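PDB 4RUW: Endonuclease/exonuclease/phosphatase from Beutenbergia cavernae DSM 12333, which belongs to the endonuclease/exonuclease/phosphatase family of the DNase I-like clan and binds a zinc ion, its precise role being unassigned. Local coordinates for residues E96-A101 with G105-Q110; N170-P173 with L177-S180. All coordinates share one frame; numbering follows the deposited sequence.

Contact 1: E96-A101 with G105-Q110; sequences EVHRDA and GSHGDQ. With ZN (zinc ion), chain B.
The imidazole planes of His98 and His107 are 89° apart, nearly perpendicular, and their ND1 atoms both bind the zinc ion; Asp100 OD2 lies at the edge of each ring, in plane. Gly105 O sits over one face of the His107 ring, offset toward the rim. Asp100 OD2 binds zinc at 1.9 Å and, through its anti lone pair, accepts His107 N at 2.9 Å, while its OD1 is held by the backbone N of Ser146. One carboxylate thus grips both the metal and the backbone of a fellow ligand. With CG beside its own backbone N (chi1 -54°), Gln110 reaches back along the 96-101 chain, and OE1 takes His98 N on a lone pair at 2.9 Å; NE2 goes to Thr65 O and Glu77. Asp100 N to Gly108 O (2.9 Å) ties the backbones beside the Arg99-Asp109 bridge. Ser106 OG donates to Ala101 O at 2.7 Å; its bond from Gly108 N makes an ST turn. Water 1 joins Arg99 NH1 to Asp109 OD1, which also caps the helix starting at Gln110. His137, from strand 136-137, completes a His3Asp zinc site set where strand 91-98 runs out into the following loop.

Contact 2: N170-P173 with L177-S180; sequences NYEP and LRRS
Arg178 runs extended from CG to NE, then turns its guanidinium across the chain (chi4 -88°), while Glu172, in the conformer described, with CG opposite its backbone N and an extended chain, brings its carboxylate to meet it. The two side chains cross at about a right angle. Arg178 NH2 donates to Glu172 OE1 at 2.6 Å in a salt bridge whose hydrogen bond is nearly straight, 168° at the hydrogen. OE1 offers its syn lone pair, the one on the side of OE2, and lies almost in the guanidinium plane, although the carboxylate itself is well tilted from that plane. The link is therefore a single direct bond rather than a two-pronged pairing. Water 2 gives a second path: it lies 2.8 Å from Glu172 OE1 and accepts from Arg178 NE at 2.9 Å.

Tyr171 approaches from another direction. Its CE2 lies over one face of the guanidinium, 3.9 Å from Arg178 NE, and NE in turn lies at the edge of the phenol ring, in its plane. The two planes stand 78° apart, so the arrangement is an edge-on contact and not a cation-pi stack.

Arg178 NH1 has a long, weak ion pair with Glu132, and Tyr171 N is bound by Asp212 of helix 207-222. The whole is a surface salt bridge with an accompanying water that joins the loop after strand 157-166 to the residue leading into strand 179-188, between two adjacent antiparallel strands of one sheet of the DNase I-like domain.

Contact 1 comes first along the chain and is complete before contact 2 begins; their centres lie 21 Å apart. All four segments are part of the endonuclease/exonuclease/phosphatase domain, but the strands they adjoin belong to different sheets. Contact 1 follows strand 91-98, an inner strand of one sheet, and runs into helix 110-118, whereas contact 2 lies within the connection between strands 157-166 and 179-188, which are neighbours at one margin of the other sheet. Their nearest atoms approach to about 4 Å without touching, and the Arg178 side chain is about 13 Å from the zinc ion. A partly buried zinc site and a surface ion pair thus lie on loops at strands of two different sheets.

Contact 1: E96-A101 with G105-Q110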
# COMPACT_ATOMS: atom_id res chain seq x y z
N GLU A 96 -5.97 -12.47 -5.38
CA GLU A 96 -6.84 -13.63 -5.28
C GLU A 96 -7.68 -13.84 -6.54
O GLU A 96 -8.90 -14.01 -6.47
CB GLU A 96 -7.72 -13.56 -4.03
CG GLU A 96 -6.94 -13.70 -2.74
CD GLU A 96 -6.24 -15.04 -2.63
OE1 GLU A 96 -6.94 -16.07 -2.59
OE2 GLU A 96 -4.99 -15.06 -2.60
N VAL A 97 -7.00 -13.85 -7.68
CA VAL A 97 -7.62 -14.16 -8.95
C VAL A 97 -7.09 -15.53 -9.37
O VAL A 97 -5.88 -15.72 -9.48
CB VAL A 97 -7.25 -13.10 -10.02
CG1 VAL A 97 -8.00 -13.38 -11.32
CG2 VAL A 97 -7.52 -11.68 -9.53
N HIS A 98 -8.00 -16.48 -9.58
CA HIS A 98 -7.58 -17.84 -9.94
C HIS A 98 -7.62 -18.08 -11.43
O HIS A 98 -8.42 -17.49 -12.17
CB HIS A 98 -8.41 -18.91 -9.23
CG HIS A 98 -7.98 -19.16 -7.81
ND1 HIS A 98 -8.34 -20.31 -7.13
CD2 HIS A 98 -7.23 -18.41 -6.98
CE1 HIS A 98 -7.80 -20.24 -5.91
NE2 HIS A 98 -7.14 -19.11 -5.79
N ARG A 99 -6.73 -18.96 -11.88
CA ARG A 99 -6.80 -19.46 -13.23
C ARG A 99 -6.69 -20.98 -13.10
O ARG A 99 -5.59 -21.53 -12.94
CB ARG A 99 -5.68 -18.87 -14.09
CG ARG A 99 -5.72 -19.32 -15.54
CD ARG A 99 -5.15 -18.28 -16.47
NE ARG A 99 -3.69 -18.20 -16.42
CZ ARG A 99 -2.97 -17.29 -17.07
NH1 ARG A 99 -3.58 -16.37 -17.80
NH2 ARG A 99 -1.65 -17.29 -16.98
N ASP A 100 -7.85 -21.64 -13.11
CA ASP A 100 -7.95 -23.05 -12.76
C ASP A 100 -8.42 -23.90 -13.93
O ASP A 100 -9.32 -23.50 -14.66
CB ASP A 100 -9.00 -23.28 -11.66
CG ASP A 100 -8.69 -22.57 -10.36
OD1 ASP A 100 -7.50 -22.25 -10.06
OD2 ASP A 100 -9.66 -22.35 -9.61
N ALA A 101 -7.85 -25.10 -14.05
CA ALA A 101 -8.38 -26.14 -14.92
C ALA A 101 -9.70 -26.66 -14.32
O ALA A 101 -9.98 -26.40 -13.15
CB ALA A 101 -7.36 -27.27 -15.04
N GLY A 105 -14.68 -27.63 -7.48
CA GLY A 105 -14.42 -26.33 -6.88
C GLY A 105 -13.65 -25.37 -7.75
O GLY A 105 -13.32 -24.27 -7.30
N SER A 106 -13.38 -25.75 -8.99
CA SER A 106 -12.61 -24.88 -9.89
C SER A 106 -13.28 -23.52 -10.09
O SER A 106 -14.50 -23.43 -10.10
CB SER A 106 -12.43 -25.56 -11.25
OG SER A 106 -11.85 -24.68 -12.19
N HIS A 107 -12.46 -22.48 -10.23
CA HIS A 107 -12.93 -21.12 -10.49
C HIS A 107 -12.84 -20.75 -11.96
O HIS A 107 -13.19 -19.63 -12.35
CB HIS A 107 -12.09 -20.12 -9.68
CG HIS A 107 -12.27 -20.25 -8.20
ND1 HIS A 107 -11.40 -20.97 -7.40
CD2 HIS A 107 -13.23 -19.76 -7.37
CE1 HIS A 107 -11.82 -20.91 -6.14
NE2 HIS A 107 -12.93 -20.20 -6.11
N GLY A 108 -12.37 -21.68 -12.78
CA GLY A 108 -12.17 -21.42 -14.20
C GLY A 108 -11.10 -20.38 -14.46
O GLY A 108 -10.25 -20.12 -13.62
N ASP A 109 -11.14 -19.79 -15.65
CA ASP A 109 -10.15 -18.81 -16.08
C ASP A 109 -10.63 -17.41 -15.70
O ASP A 109 -11.20 -16.68 -16.52
CB ASP A 109 -9.94 -18.92 -17.59
CG ASP A 109 -8.72 -18.15 -18.09
OD1 ASP A 109 -8.27 -17.21 -17.42
OD2 ASP A 109 -8.24 -18.49 -19.19
N GLN A 110 -10.39 -17.01 -14.46
CA GLN A 110 -10.91 -15.72 -14.01
C GLN A 110 -10.31 -14.50 -14.72
O GLN A 110 -11.03 -13.55 -15.01
CB GLN A 110 -10.84 -15.57 -12.49
CG GLN A 110 -11.50 -16.73 -11.76
CD GLN A 110 -11.78 -16.41 -10.32
OE1 GLN A 110 -10.86 -16.20 -9.53
NE2 GLN A 110 -13.06 -16.37 -9.96
ZN ZN B . -9.54 -21.74 -7.80
O HOH W 1 -6.23 -16.07 -18.60

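Contact 2: N170-P173 with L177-S180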
# COMPACT_ATOMS: atom_id res chain seq x y z
N ASN A 170 10.57 -19.58 6.36
CA ASN A 170 10.35 -19.80 7.79
C ASN A 170 9.11 -20.63 8.07
O ASN A 170 9.11 -21.50 8.94
CB ASN A 170 10.30 -18.47 8.55
CG ASN A 170 11.59 -17.70 8.43
OD1 ASN A 170 12.60 -18.08 9.02
ND2 ASN A 170 11.57 -16.62 7.66
N TYR A 171 8.05 -20.37 7.32
CA TYR A 171 6.81 -21.13 7.45
C TYR A 171 7.00 -22.59 7.04
O TYR A 171 6.54 -23.50 7.72
CB TYR A 171 5.72 -20.47 6.60
CG TYR A 171 4.40 -21.19 6.54
CD1 TYR A 171 3.64 -21.40 7.68
CD2 TYR A 171 3.89 -21.61 5.32
CE1 TYR A 171 2.42 -22.04 7.62
CE2 TYR A 171 2.67 -22.24 5.24
CZ TYR A 171 1.93 -22.46 6.40
OH TYR A 171 0.71 -23.09 6.33
N GLU A 172 7.70 -22.81 5.95
CA GLU A 172 7.86 -24.13 5.37
C GLU A 172 9.20 -24.21 4.64
O GLU A 172 9.28 -23.95 3.52
CB GLU A 172 6.69 -24.42 4.41
CG GLU A 172 6.51 -25.84 3.87
CD GLU A 172 5.37 -25.94 2.80
OE1 GLU A 172 4.48 -25.08 2.80
OE2 GLU A 172 5.37 -26.89 1.99
N PRO A 173 10.26 -24.57 5.37
CA PRO A 173 11.57 -24.63 4.71
C PRO A 173 11.55 -25.55 3.49
O PRO A 173 11.04 -26.67 3.58
CB PRO A 173 12.49 -25.19 5.80
CG PRO A 173 11.83 -24.77 7.09
CD PRO A 173 10.35 -24.76 6.83
N LEU A 177 6.15 -22.42 -3.50
CA LEU A 177 5.96 -20.99 -3.60
C LEU A 177 4.48 -20.63 -3.49
O LEU A 177 3.62 -21.34 -4.02
CB LEU A 177 6.58 -20.47 -4.88
CG LEU A 177 8.11 -20.52 -4.81
CD1 LEU A 177 8.73 -20.36 -6.19
CD2 LEU A 177 8.62 -19.45 -3.86
N ARG A 178 4.20 -19.55 -2.76
CA ARG A 178 2.83 -19.13 -2.49
C ARG A 178 2.55 -17.67 -2.82
O ARG A 178 1.40 -17.31 -3.07
CB ARG A 178 2.48 -19.37 -1.02
CG ARG A 178 2.60 -20.81 -0.57
CD ARG A 178 2.39 -20.95 0.92
NE ARG A 178 2.66 -22.32 1.35
CZ ARG A 178 1.76 -23.30 1.36
NH1 ARG A 178 0.51 -23.07 0.98
NH2 ARG A 178 2.11 -24.52 1.76
N ARG A 179 3.59 -16.83 -2.80
CA ARG A 179 3.41 -15.38 -2.96
C ARG A 179 4.38 -14.88 -4.01
O ARG A 179 5.48 -15.43 -4.17
CB ARG A 179 3.69 -14.66 -1.64
CG ARG A 179 2.88 -15.17 -0.45
CD ARG A 179 1.39 -15.01 -0.64
NE ARG A 179 0.67 -15.56 0.50
CZ ARG A 179 -0.64 -15.48 0.68
NH1 ARG A 179 -1.38 -14.86 -0.23
NH2 ARG A 179 -1.20 -16.01 1.76
N SER A 180 4.00 -13.83 -4.73
CA SER A 180 4.92 -13.21 -5.68
C SER A 180 4.60 -11.74 -5.90
O SER A 180 3.54 -11.26 -5.50
CB SER A 180 4.93 -13.96 -7.01
OG SER A 180 3.70 -13.77 -7.70
O HOH W 2 5.48 -22.82 1.39